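Local coordinates for protein alpha-glucosidase (PDB 5HQA) that probably hydrolyses alpha-glucosidic bonds as a glycoside hydrolase family 97 enzyme, and binds acarbose in a pocket beside a calcium ion, at residues G268-M273 against D489-I494; K294-F299 against D306-E311; G355-S360 against A375-S380. All coordinates share one frame; numbering follows the deposited sequence.

Contact 1 of 3, residues G268-M273 against D489-I494. With AC1 (4,6-dideoxy-4-{[(1S,4R,5S,6S)-4,5,6-trihydroxy-3-(hydroxymethyl)cyclohex-2-en-1-yl]amino}-alpha-D-glucopyranose), chain B.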
loop_
_atom_site.group_PDB
_atom_site.type_symbol
_atom_site.label_atom_id
_atom_site.label_comp_id
_atom_site.label_asym_id
_atom_site.label_seq_id
_atom_site.Cartn_x
_atom_site.Cartn_y
_atom_site.Cartn_z
ATOM N N GLY A 268 -6.013 -7.833 18.049
ATOM C CA GLY A 268 -4.979 -7.175 18.807
ATOM C C GLY A 268 -5.462 -6.369 19.982
ATOM O O GLY A 268 -6.582 -5.857 19.976
ATOM N N ILE A 269 -4.623 -6.282 21.011
ATOM C CA ILE A 269 -4.770 -5.269 22.046
ATOM C C ILE A 269 -4.298 -3.978 21.393
ATOM O O ILE A 269 -3.094 -3.752 21.227
ATOM C CB ILE A 269 -3.975 -5.614 23.305
ATOM C CG1 ILE A 269 -4.539 -6.890 23.929
ATOM C CG2 ILE A 269 -4.012 -4.464 24.304
ATOM C CD1 ILE A 269 -3.679 -7.481 25.044
ATOM N N TRP A 270 -5.256 -3.167 20.947
ATOM C CA TRP A 270 -4.985 -2.119 19.973
ATOM C C TRP A 270 -6.100 -1.074 19.963
ATOM O O TRP A 270 -5.891 0.063 20.396
ATOM C CB TRP A 270 -4.804 -2.726 18.574
ATOM C CG TRP A 270 -4.547 -1.665 17.560
ATOM C CD1 TRP A 270 -3.399 -0.938 17.413
ATOM C CD2 TRP A 270 -5.466 -1.169 16.573
ATOM N NE1 TRP A 270 -3.544 -0.023 16.394
ATOM C CE2 TRP A 270 -4.805 -0.142 15.866
ATOM C CE3 TRP A 270 -6.785 -1.489 16.224
ATOM C CZ2 TRP A 270 -5.415 0.567 14.829
ATOM C CZ3 TRP A 270 -7.392 -0.783 15.197
ATOM C CH2 TRP A 270 -6.708 0.234 14.511
ATOM N N TRP A 271 -7.286 -1.449 19.477
ATOM C CA TRP A 271 -8.389 -0.497 19.347
ATOM C C TRP A 271 -8.770 0.112 20.690
ATOM O O TRP A 271 -9.144 1.289 20.763
ATOM C CB TRP A 271 -9.585 -1.212 18.726
ATOM C CG TRP A 271 -10.785 -0.380 18.367
ATOM C CD1 TRP A 271 -12.043 -0.487 18.899
ATOM C CD2 TRP A 271 -10.864 0.624 17.348
ATOM N NE1 TRP A 271 -12.896 0.398 18.282
ATOM C CE2 TRP A 271 -12.199 1.093 17.328
ATOM C CE3 TRP A 271 -9.939 1.175 16.451
ATOM C CZ2 TRP A 271 -12.626 2.089 16.455
ATOM C CZ3 TRP A 271 -10.366 2.162 15.574
ATOM C CH2 TRP A 271 -11.700 2.606 15.579
ATOM N N GLY A 272 -8.688 -0.679 21.768
ATOM C CA GLY A 272 -9.002 -0.153 23.087
ATOM C C GLY A 272 -8.175 1.065 23.454
ATOM O O GLY A 272 -8.666 1.979 24.121
ATOM N N MET A 273 -6.908 1.096 23.033
ATOM C CA MET A 273 -6.114 2.302 23.267
ATOM C C MET A 273 -6.592 3.451 22.389
ATOM O O MET A 273 -6.615 4.605 22.828
ATOM C CB MET A 273 -4.624 2.033 23.027
ATOM C CG MET A 273 -3.933 1.315 24.190
ATOM S SD MET A 273 -4.069 -0.485 24.046
ATOM C CE MET A 273 -2.831 -0.815 22.783
ATOM N N ASP A 489 -2.535 -2.431 5.394
ATOM C CA ASP A 489 -3.042 -2.822 6.712
ATOM C C ASP A 489 -4.032 -1.751 7.174
ATOM O O ASP A 489 -3.694 -0.821 7.909
ATOM C CB ASP A 489 -1.878 -2.978 7.692
ATOM C CG ASP A 489 -2.309 -3.511 9.066
ATOM O OD1 ASP A 489 -3.144 -4.451 9.122
ATOM O OD2 ASP A 489 -1.780 -3.002 10.095
ATOM N N PHE A 490 -5.288 -1.885 6.721
ATOM C CA PHE A 490 -6.333 -0.904 7.028
ATOM C C PHE A 490 -6.953 -1.116 8.410
ATOM O O PHE A 490 -7.519 -0.171 8.980
ATOM C CB PHE A 490 -7.429 -0.966 5.951
ATOM C CG PHE A 490 -8.515 0.067 6.124
ATOM C CD1 PHE A 490 -8.384 1.328 5.555
ATOM C CD2 PHE A 490 -9.661 -0.221 6.865
ATOM C CE1 PHE A 490 -9.375 2.293 5.726
ATOM C CE2 PHE A 490 -10.660 0.739 7.048
ATOM C CZ PHE A 490 -10.512 1.998 6.477
ATOM N N THR A 491 -6.822 -2.323 8.965
ATOM C CA THR A 491 -7.491 -2.862 10.155
ATOM C C THR A 491 -9.008 -2.714 10.022
ATOM O O THR A 491 -9.632 -1.920 10.738
ATOM C CB THR A 491 -6.963 -2.232 11.460
ATOM O OG1 THR A 491 -7.457 -0.901 11.638
ATOM C CG2 THR A 491 -5.431 -2.205 11.477
ATOM N N PRO A 492 -9.641 -3.490 9.142
ATOM C CA PRO A 492 -11.095 -3.418 8.972
ATOM C C PRO A 492 -11.825 -4.112 10.120
ATOM O O PRO A 492 -11.221 -4.664 11.040
ATOM C CB PRO A 492 -11.315 -4.155 7.652
ATOM C CG PRO A 492 -10.233 -5.170 7.636
ATOM C CD PRO A 492 -9.035 -4.480 8.233
ATOM N N GLY A 493 -13.157 -4.070 10.056
ATOM C CA GLY A 493 -13.967 -4.933 10.900
ATOM C C GLY A 493 -14.448 -4.348 12.215
ATOM O O GLY A 493 -14.557 -5.073 13.207
ATOM N N ILE A 494 -14.762 -3.058 12.256
ATOM C CA ILE A 494 -15.332 -2.480 13.473
ATOM C C ILE A 494 -16.824 -2.791 13.502
ATOM O O ILE A 494 -17.569 -2.417 12.588
ATOM C CB ILE A 494 -15.070 -0.966 13.555
ATOM C CG1 ILE A 494 -13.570 -0.687 13.700
ATOM C CG2 ILE A 494 -15.819 -0.349 14.738
ATOM C CD1 ILE A 494 -12.946 -1.317 14.943
HETATM C C1 AC1 B . -0.543 10.189 15.102
HETATM O O2 AC1 B . -0.257 10.556 12.753
HETATM C C2 AC1 B . -0.041 9.591 13.796
HETATM C C4A AC1 B . -0.550 2.456 16.329
HETATM C C3 AC1 B . -0.717 8.282 13.486
HETATM O O3 AC1 B . -0.275 7.780 12.213
HETATM C C4 AC1 B . -0.457 7.298 14.595
HETATM N N4A AC1 B . -0.837 5.892 14.247
HETATM C C5 AC1 B . -1.323 7.875 15.704
HETATM O O5 AC1 B . -0.691 9.141 16.165
HETATM C C6 AC1 B . -1.514 6.978 16.887
HETATM C C1B AC1 B . 0.217 4.858 14.546
HETATM C C2B AC1 B . -0.298 3.356 14.032
HETATM O O2B AC1 B . -0.750 3.494 12.685
HETATM C C3B AC1 B . -1.261 2.820 14.904
HETATM O O3B AC1 B . -1.870 1.604 14.401
HETATM O O4 AC1 B . -1.523 2.038 17.266
HETATM C C5B AC1 B . 0.207 3.556 16.880
HETATM C C7B AC1 B . 0.620 4.795 15.910
HETATM C C6B AC1 B . 1.082 3.257 18.108
HETATM O O6B AC1 B . 2.186 2.526 17.674
#
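Trp270 NE1, on the same indole that meets Thr491, donates to two hydroxyls of the acarbose unit. O3B lies 3.1 Å from NE1 with an N-H...O angle of 147°, whereas the bond to O4 is more bent and weak. This is the inhibitor end of a buried contact in the TIM-barrel domain, where the chain leaves strand 264-269 and turns into helix 271-274. Trp270 sits at the N-cap position. Its CG is anti to the backbone N (chi1 179°), and the far end of the ring reaches the loop 489-494 from the opposite direction to Thr491. There CH2 comes within 3.2 Å of Thr491 OG1, while Thr491 CG2 lies over one face. The hydroxyl is itself turned back onto its own loop, with OG1 donating to Phe490 O at 2.8 Å. Nearby, Asp489 is hydrogen-bonded to Tyr266, His436 and Asn434, which ties the loop to the barrel strands. Apolar packing completes the contact at Trp271. Ile494 CD1 sits over one face of that indole in a CH-pi contact, 3.7 Å from the centroid of the five-membered ring and 19° off its normal, with Trp271 CE2 the closest ring atom.

Contact 2 of 3, residues K294-F299 against D306-E311. With AC1 (4,6-dideoxy-4-{[(1S,4R,5S,6S)-4,5,6-trihydroxy-3-(hydroxymethyl)cyclohex-2-en-1-yl]amino}-alpha-D-glucopyranose), chain B.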
loop_
_atom_site.group_PDB
_atom_site.type_symbol
_atom_site.label_atom_id
_atom_site.label_comp_id
_atom_site.label_asym_id
_atom_site.label_seq_id
_atom_site.Cartn_x
_atom_site.Cartn_y
_atom_site.Cartn_z
ATOM N N LYS A 294 -3.522 -13.185 27.236
ATOM C CA LYS A 294 -4.041 -14.550 27.254
ATOM C C LYS A 294 -5.518 -14.585 26.892
ATOM O O LYS A 294 -5.981 -15.518 26.224
ATOM C CB LYS A 294 -3.821 -15.182 28.628
ATOM C CG LYS A 294 -2.376 -15.544 28.934
ATOM C CD LYS A 294 -2.263 -16.273 30.271
ATOM C CE LYS A 294 -0.865 -16.847 30.461
ATOM N NZ LYS A 294 -0.703 -17.598 31.747
ATOM N N TYR A 295 -6.278 -13.582 27.337
ATOM C CA TYR A 295 -7.689 -13.511 26.983
ATOM C C TYR A 295 -7.864 -13.358 25.476
ATOM O O TYR A 295 -8.716 -14.023 24.871
ATOM C CB TYR A 295 -8.351 -12.362 27.743
ATOM C CG TYR A 295 -9.686 -11.907 27.197
ATOM C CD1 TYR A 295 -10.866 -12.552 27.549
ATOM C CD2 TYR A 295 -9.767 -10.806 26.352
ATOM C CE1 TYR A 295 -12.090 -12.124 27.057
ATOM C CE2 TYR A 295 -10.978 -10.371 25.854
ATOM C CZ TYR A 295 -12.140 -11.031 26.205
ATOM O OH TYR A 295 -13.345 -10.580 25.700
ATOM N N TYR A 296 -7.057 -12.501 24.847
ATOM C CA TYR A 296 -7.133 -12.354 23.394
ATOM C C TYR A 296 -6.687 -13.628 22.681
ATOM O O TYR A 296 -7.276 -14.013 21.662
ATOM C CB TYR A 296 -6.293 -11.158 22.938
ATOM C CG TYR A 296 -7.028 -9.831 22.978
ATOM C CD1 TYR A 296 -7.367 -9.235 24.189
ATOM C CD2 TYR A 296 -7.377 -9.173 21.800
ATOM C CE1 TYR A 296 -8.036 -8.025 24.222
ATOM C CE2 TYR A 296 -8.049 -7.958 21.827
ATOM C CZ TYR A 296 -8.374 -7.393 23.040
ATOM O OH TYR A 296 -9.041 -6.189 23.074
ATOM N N MET A 297 -5.649 -14.299 23.194
ATOM C CA MET A 297 -5.199 -15.535 22.558
ATOM C C MET A 297 -6.268 -16.611 22.626
ATOM O O MET A 297 -6.455 -17.366 21.663
ATOM C CB MET A 297 -3.906 -16.030 23.205
ATOM C CG MET A 297 -2.686 -15.248 22.752
ATOM S SD MET A 297 -1.281 -15.514 23.850
ATOM C CE MET A 297 -0.123 -16.229 22.753
ATOM N N ASP A 298 -6.973 -16.705 23.758
ATOM C CA ASP A 298 -8.078 -17.654 23.871
ATOM C C ASP A 298 -9.136 -17.372 22.816
ATOM O O ASP A 298 -9.634 -18.289 22.156
ATOM C CB ASP A 298 -8.702 -17.591 25.268
ATOM C CG ASP A 298 -7.793 -18.152 26.348
ATOM O OD1 ASP A 298 -6.908 -18.978 26.029
ATOM O OD2 ASP A 298 -7.981 -17.778 27.529
ATOM N N PHE A 299 -9.495 -16.099 22.651
ATOM C CA PHE A 299 -10.471 -15.719 21.637
ATOM C C PHE A 299 -9.968 -16.069 20.244
ATOM O O PHE A 299 -10.703 -16.645 19.433
ATOM C CB PHE A 299 -10.769 -14.218 21.753
ATOM C CG PHE A 299 -11.802 -13.715 20.776
ATOM C CD1 PHE A 299 -13.148 -13.712 21.111
ATOM C CD2 PHE A 299 -11.423 -13.224 19.528
ATOM C CE1 PHE A 299 -14.098 -13.241 20.220
ATOM C CE2 PHE A 299 -12.368 -12.756 18.632
ATOM C CZ PHE A 299 -13.713 -12.764 18.981
ATOM N N ASP A 306 -4.824 -16.147 13.637
ATOM C CA ASP A 306 -3.471 -16.691 13.719
ATOM C C ASP A 306 -2.629 -16.039 14.807
ATOM O O ASP A 306 -1.693 -16.668 15.314
ATOM C CB ASP A 306 -2.745 -16.522 12.381
ATOM C CG ASP A 306 -3.332 -17.376 11.283
ATOM O OD1 ASP A 306 -4.011 -18.373 11.595
ATOM O OD2 ASP A 306 -3.098 -17.054 10.098
ATOM N N GLY A 307 -2.906 -14.780 15.144
ATOM C CA GLY A 307 -2.013 -14.055 16.027
ATOM C C GLY A 307 -2.726 -12.936 16.750
ATOM O O GLY A 307 -3.840 -12.538 16.396
ATOM N N VAL A 308 -2.055 -12.435 17.786
ATOM C CA VAL A 308 -2.537 -11.316 18.589
ATOM C C VAL A 308 -1.452 -10.248 18.598
ATOM O O VAL A 308 -0.362 -10.473 19.136
ATOM C CB VAL A 308 -2.891 -11.739 20.021
ATOM C CG1 VAL A 308 -3.266 -10.519 20.855
ATOM C CG2 VAL A 308 -4.013 -12.774 20.011
ATOM N N LEU A 309 -1.737 -9.099 17.991
ATOM C CA LEU A 309 -0.885 -7.929 18.147
ATOM C C LEU A 309 -1.076 -7.337 19.536
ATOM O O LEU A 309 -2.203 -7.222 20.022
ATOM C CB LEU A 309 -1.237 -6.877 17.093
ATOM C CG LEU A 309 -0.628 -5.479 17.254
ATOM C CD1 LEU A 309 0.878 -5.476 16.920
ATOM C CD2 LEU A 309 -1.389 -4.457 16.392
ATOM N N VAL A 310 0.022 -6.945 20.181
ATOM C CA VAL A 310 -0.055 -6.273 21.476
ATOM C C VAL A 310 0.853 -5.053 21.442
ATOM O O VAL A 310 2.074 -5.191 21.282
ATOM C CB VAL A 310 0.338 -7.191 22.643
ATOM C CG1 VAL A 310 0.200 -6.437 23.939
ATOM C CG2 VAL A 310 -0.527 -8.437 22.674
ATOM N N GLU A 311 0.262 -3.865 21.589
ATOM C CA GLU A 311 1.012 -2.616 21.656
ATOM C C GLU A 311 1.091 -2.129 23.097
ATOM O O GLU A 311 0.157 -2.304 23.885
ATOM C CB GLU A 311 0.378 -1.531 20.780
ATOM C CG GLU A 311 0.291 -1.931 19.327
ATOM C CD GLU A 311 -0.109 -0.787 18.421
ATOM O OE1 GLU A 311 -0.441 0.303 18.931
ATOM O OE2 GLU A 311 -0.103 -0.991 17.186
HETATM C C1 AC1 B . -0.543 10.189 15.102
HETATM O O2 AC1 B . -0.257 10.556 12.753
HETATM C C2 AC1 B . -0.041 9.591 13.796
HETATM C C4A AC1 B . -0.550 2.456 16.329
HETATM C C3 AC1 B . -0.717 8.282 13.486
HETATM O O3 AC1 B . -0.275 7.780 12.213
HETATM C C4 AC1 B . -0.457 7.298 14.595
HETATM N N4A AC1 B . -0.837 5.892 14.247
HETATM C C5 AC1 B . -1.323 7.875 15.704
HETATM O O5 AC1 B . -0.691 9.141 16.165
HETATM C C6 AC1 B . -1.514 6.978 16.887
HETATM C C1B AC1 B . 0.217 4.858 14.546
HETATM C C2B AC1 B . -0.298 3.356 14.032
HETATM O O2B AC1 B . -0.750 3.494 12.685
HETATM C C3B AC1 B . -1.261 2.820 14.904
HETATM O O3B AC1 B . -1.870 1.604 14.401
HETATM O O4 AC1 B . -1.523 2.038 17.266
HETATM C C5B AC1 B . 0.207 3.556 16.880
HETATM C C7B AC1 B . 0.620 4.795 15.910
HETATM C C6B AC1 B . 1.082 3.257 18.108
HETATM O O6B AC1 B . 2.186 2.526 17.674
#
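The Tyr296 ring stands obliquely beside Val308 CG1, and the real contact falls at the root of the side chain, where Tyr296 CB is 3.7 Å from Val308 CG1. Beyond CB the phenol leads away from strand 307-310. Its CE1 lies in plane at the edge of the Tyr295 ring, and other parts of the side chain touch Ile269 and Pro534. Val308 carries the strand's side of the contact. CG1 is anti to the backbone N (chi1 175°) and goes to Tyr296 CB, while CG2 lies against the Tyr296 carbonyl and the next residue, 3.9 Å from both Met297 N and Met297 CG. Met297 slants across the valine, CG doing the touching; it also touches Tyr345 and Ser346 of helix 339-349. No hydrogen bond joins the two segments, so van der Waals packing of buried apolar groups holds helix and strand together, with the CA atoms of Met297 and Val308 6.4 Å apart. Just past the strand, Glu311 turns to the inhibitor. Its chain is extended beyond CG (chi2 -170°), which carries the carboxylate to the acarbose unit, where O4 donates to Glu311 OE1 at 2.6 Å. OE1 is also hydrogen-bonded to Trp280 NE1, and OE2 forms a salt bridge with Lys386, so both oxygens are held and the group's rotation is fixed. Packing of a helix onto the strand that follows it, with a pocket residue at the strand's C-terminal end, is characteristic of a beta-alpha-beta crossover in a TIM barrel, here made by strand 264-269, helix 290-303 and strand 307-310.

Contact 3 of 3, residues G355-S360 against A375-S380. With AC1 (4,6-dideoxy-4-{[(1S,4R,5S,6S)-4,5,6-trihydroxy-3-(hydroxymethyl)cyclohex-2-en-1-yl]amino}-alpha-D-glucopyranose), chain B.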
loop_
_atom_site.group_PDB
_atom_site.type_symbol
_atom_site.label_atom_id
_atom_site.label_comp_id
_atom_site.label_asym_id
_atom_site.label_seq_id
_atom_site.Cartn_x
_atom_site.Cartn_y
_atom_site.Cartn_z
ATOM N N GLY A 355 4.602 -9.035 17.245
ATOM C CA GLY A 355 5.434 -8.051 17.907
ATOM C C GLY A 355 5.122 -6.631 17.460
ATOM O O GLY A 355 4.414 -6.394 16.478
ATOM N N HIS A 356 5.666 -5.670 18.203
ATOM C CA HIS A 356 5.377 -4.264 17.935
ATOM C C HIS A 356 6.580 -3.426 18.322
ATOM O O HIS A 356 7.026 -3.481 19.473
ATOM C CB HIS A 356 4.142 -3.783 18.699
ATOM C CG HIS A 356 3.735 -2.390 18.337
ATOM N ND1 HIS A 356 3.577 -1.391 19.274
ATOM C CD2 HIS A 356 3.476 -1.826 17.133
ATOM C CE1 HIS A 356 3.219 -0.273 18.662
ATOM N NE2 HIS A 356 3.150 -0.510 17.362
ATOM N N HIS A 357 7.076 -2.639 17.367
ATOM C CA HIS A 357 8.234 -1.762 17.537
ATOM C C HIS A 357 7.820 -0.365 17.084
ATOM O O HIS A 357 7.991 -0.032 15.911
ATOM C CB HIS A 357 9.433 -2.251 16.720
ATOM C CG HIS A 357 10.050 -3.514 17.229
ATOM N ND1 HIS A 357 10.921 -4.262 16.472
ATOM C CD2 HIS A 357 9.934 -4.157 18.416
ATOM C CE1 HIS A 357 11.313 -5.317 17.166
ATOM N NE2 HIS A 357 10.730 -5.275 18.351
ATOM N N GLU A 358 7.280 0.446 17.993
ATOM C CA GLU A 358 7.047 1.859 17.706
ATOM C C GLU A 358 8.299 2.657 18.054
ATOM O O GLU A 358 8.837 2.527 19.158
ATOM C CB GLU A 358 5.851 2.395 18.496
ATOM C CG GLU A 358 5.646 3.910 18.349
ATOM C CD GLU A 358 5.370 4.332 16.905
ATOM O OE1 GLU A 358 4.380 3.850 16.308
ATOM O OE2 GLU A 358 6.149 5.145 16.352
ATOM N N THR A 359 8.754 3.491 17.117
ATOM C CA THR A 359 9.957 4.282 17.327
ATOM C C THR A 359 9.676 5.723 17.722
ATOM O O THR A 359 10.598 6.409 18.179
ATOM C CB THR A 359 10.811 4.302 16.058
ATOM O OG1 THR A 359 10.113 5.031 15.039
ATOM C CG2 THR A 359 11.091 2.879 15.570
ATOM N N SER A 360 8.442 6.199 17.538
ATOM C CA SER A 360 8.123 7.628 17.635
ATOM C C SER A 360 9.146 8.473 16.878
ATOM O O SER A 360 9.537 9.558 17.313
ATOM C CB SER A 360 8.010 8.083 19.089
ATOM O OG SER A 360 6.811 7.597 19.657
ATOM N N ALA A 375 16.274 -10.831 17.972
ATOM C CA ALA A 375 16.698 -12.052 18.647
ATOM C C ALA A 375 15.709 -12.438 19.737
ATOM O O ALA A 375 15.360 -13.617 19.882
ATOM C CB ALA A 375 18.098 -11.875 19.230
ATOM N N LEU A 376 15.240 -11.456 20.511
ATOM C CA LEU A 376 14.238 -11.734 21.535
ATOM C C LEU A 376 12.970 -12.293 20.908
ATOM O O LEU A 376 12.406 -13.285 21.386
ATOM C CB LEU A 376 13.928 -10.461 22.325
ATOM C CG LEU A 376 12.711 -10.554 23.252
ATOM C CD1 LEU A 376 12.914 -11.620 24.322
ATOM C CD2 LEU A 376 12.411 -9.200 23.886
ATOM N N TYR A 377 12.514 -11.672 19.822
ATOM C CA TYR A 377 11.291 -12.131 19.184
ATOM C C TYR A 377 11.466 -13.516 18.569
ATOM O O TYR A 377 10.570 -14.363 18.684
ATOM C CB TYR A 377 10.851 -11.112 18.143
ATOM C CG TYR A 377 9.962 -10.033 18.710
ATOM C CD1 TYR A 377 9.328 -10.193 19.942
ATOM C CD2 TYR A 377 9.743 -8.859 18.007
ATOM C CE1 TYR A 377 8.491 -9.202 20.451
ATOM C CE2 TYR A 377 8.914 -7.872 18.502
ATOM C CZ TYR A 377 8.292 -8.040 19.717
ATOM O OH TYR A 377 7.466 -7.032 20.176
ATOM N N GLU A 378 12.610 -13.776 17.927
ATOM C CA GLU A 378 12.837 -15.113 17.389
ATOM C C GLU A 378 12.827 -16.149 18.503
ATOM O O GLU A 378 12.184 -17.199 18.382
ATOM C CB GLU A 378 14.153 -15.176 16.611
ATOM C CG GLU A 378 14.349 -16.541 15.940
ATOM C CD GLU A 378 15.488 -16.591 14.919
ATOM O OE1 GLU A 378 16.459 -15.810 15.037
ATOM O OE2 GLU A 378 15.408 -17.434 13.994
ATOM N N LYS A 379 13.503 -15.849 19.615
ATOM C CA LYS A 379 13.479 -16.731 20.778
ATOM C C LYS A 379 12.066 -16.909 21.317
ATOM O O LYS A 379 11.738 -17.962 21.870
ATOM C CB LYS A 379 14.408 -16.168 21.854
ATOM C CG LYS A 379 14.302 -16.831 23.211
ATOM C CD LYS A 379 15.108 -16.080 24.262
ATOM C CE LYS A 379 15.023 -16.780 25.615
ATOM N NZ LYS A 379 15.816 -16.080 26.666
ATOM N N SER A 380 11.207 -15.910 21.143
ATOM C CA SER A 380 9.863 -15.934 21.700
ATOM C C SER A 380 8.806 -16.442 20.724
ATOM O O SER A 380 7.613 -16.235 20.972
ATOM C CB SER A 380 9.477 -14.533 22.188
ATOM O OG SER A 380 10.400 -14.065 23.157
HETATM C C1 AC1 B . -0.543 10.189 15.102
HETATM O O2 AC1 B . -0.257 10.556 12.753
HETATM C C2 AC1 B . -0.041 9.591 13.796
HETATM C C4A AC1 B . -0.550 2.456 16.329
HETATM C C3 AC1 B . -0.717 8.282 13.486
HETATM O O3 AC1 B . -0.275 7.780 12.213
HETATM C C4 AC1 B . -0.457 7.298 14.595
HETATM N N4A AC1 B . -0.837 5.892 14.247
HETATM C C5 AC1 B . -1.323 7.875 15.704
HETATM O O5 AC1 B . -0.691 9.141 16.165
HETATM C C6 AC1 B . -1.514 6.978 16.887
HETATM C C1B AC1 B . 0.217 4.858 14.546
HETATM C C2B AC1 B . -0.298 3.356 14.032
HETATM O O2B AC1 B . -0.750 3.494 12.685
HETATM C C3B AC1 B . -1.261 2.820 14.904
HETATM O O3B AC1 B . -1.870 1.604 14.401
HETATM O O4 AC1 B . -1.523 2.038 17.266
HETATM C C5B AC1 B . 0.207 3.556 16.880
HETATM C C7B AC1 B . 0.620 4.795 15.910
HETATM C C6B AC1 B . 1.082 3.257 18.108
HETATM O O6B AC1 B . 2.186 2.526 17.674
#
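Strand 352-358 and helix 363-379 belong to one beta-alpha-beta unit of the TIM barrel, and Tyr377 joins them, its segment running nearly antiparallel to the strand (167°). The phenol points at the strand backbone, where Tyr377 OH accepts from His356 N at 3.0 Å and 160°, a fairly straight bond. The ring end passes close by Gly355, with Tyr377 CZ 3.4 Å from Gly355 CA, where no side chain stands in the way. Next to it lies the His357 imidazole. The two planes are within 8° of parallel but displaced, with little overlap, and His357 NE2 touches Tyr377 CE2 at 3.2 Å. The tyrosine's small chi2 turns its ring into this orientation, while His357 ND1 is hydrogen-bonded to Tyr366 of the same helix. Farther along the strand, Glu358 OE1 accepts from acarbose O6B at 2.9 Å, and His356 meets the same hydroxyl at its ring edge. Glu358 OE2 uses its anti lone pair for Ser360 N and is hydrogen-bonded to Val390 N as well. The helix thus satisfies a buried strand amide with a side-chain hydroxyl, while backbone N-H groups fix the carboxylate that grips the inhibitor's cyclohexene unit.

All three contacts are buried and serve the same parallel barrel sheet, in which strands 264-269, 307-310 and 352-358 are consecutive neighbours. Contacts 2 and 3 each pack a helix on the barrel's outside, the former by purely apolar contact, the latter with a hydrogen bond and paired rings. Contact 1 instead joins the start of helix 271-274, just after strand 264-269, to a loop distant in sequence; its centre is about 17 Å from the centre of the chain, nearer than those of the other two. Ile269 N probably bonds to Leu309 O (2.8 Å), linking contacts 1 and 2, while Glu311 OE2 packs against His356 NE2 (3.3 Å) between contacts 2 and 3. Each contributes polar groups to one acarbose unit, which bridges contacts 1 and 3 although they do not touch.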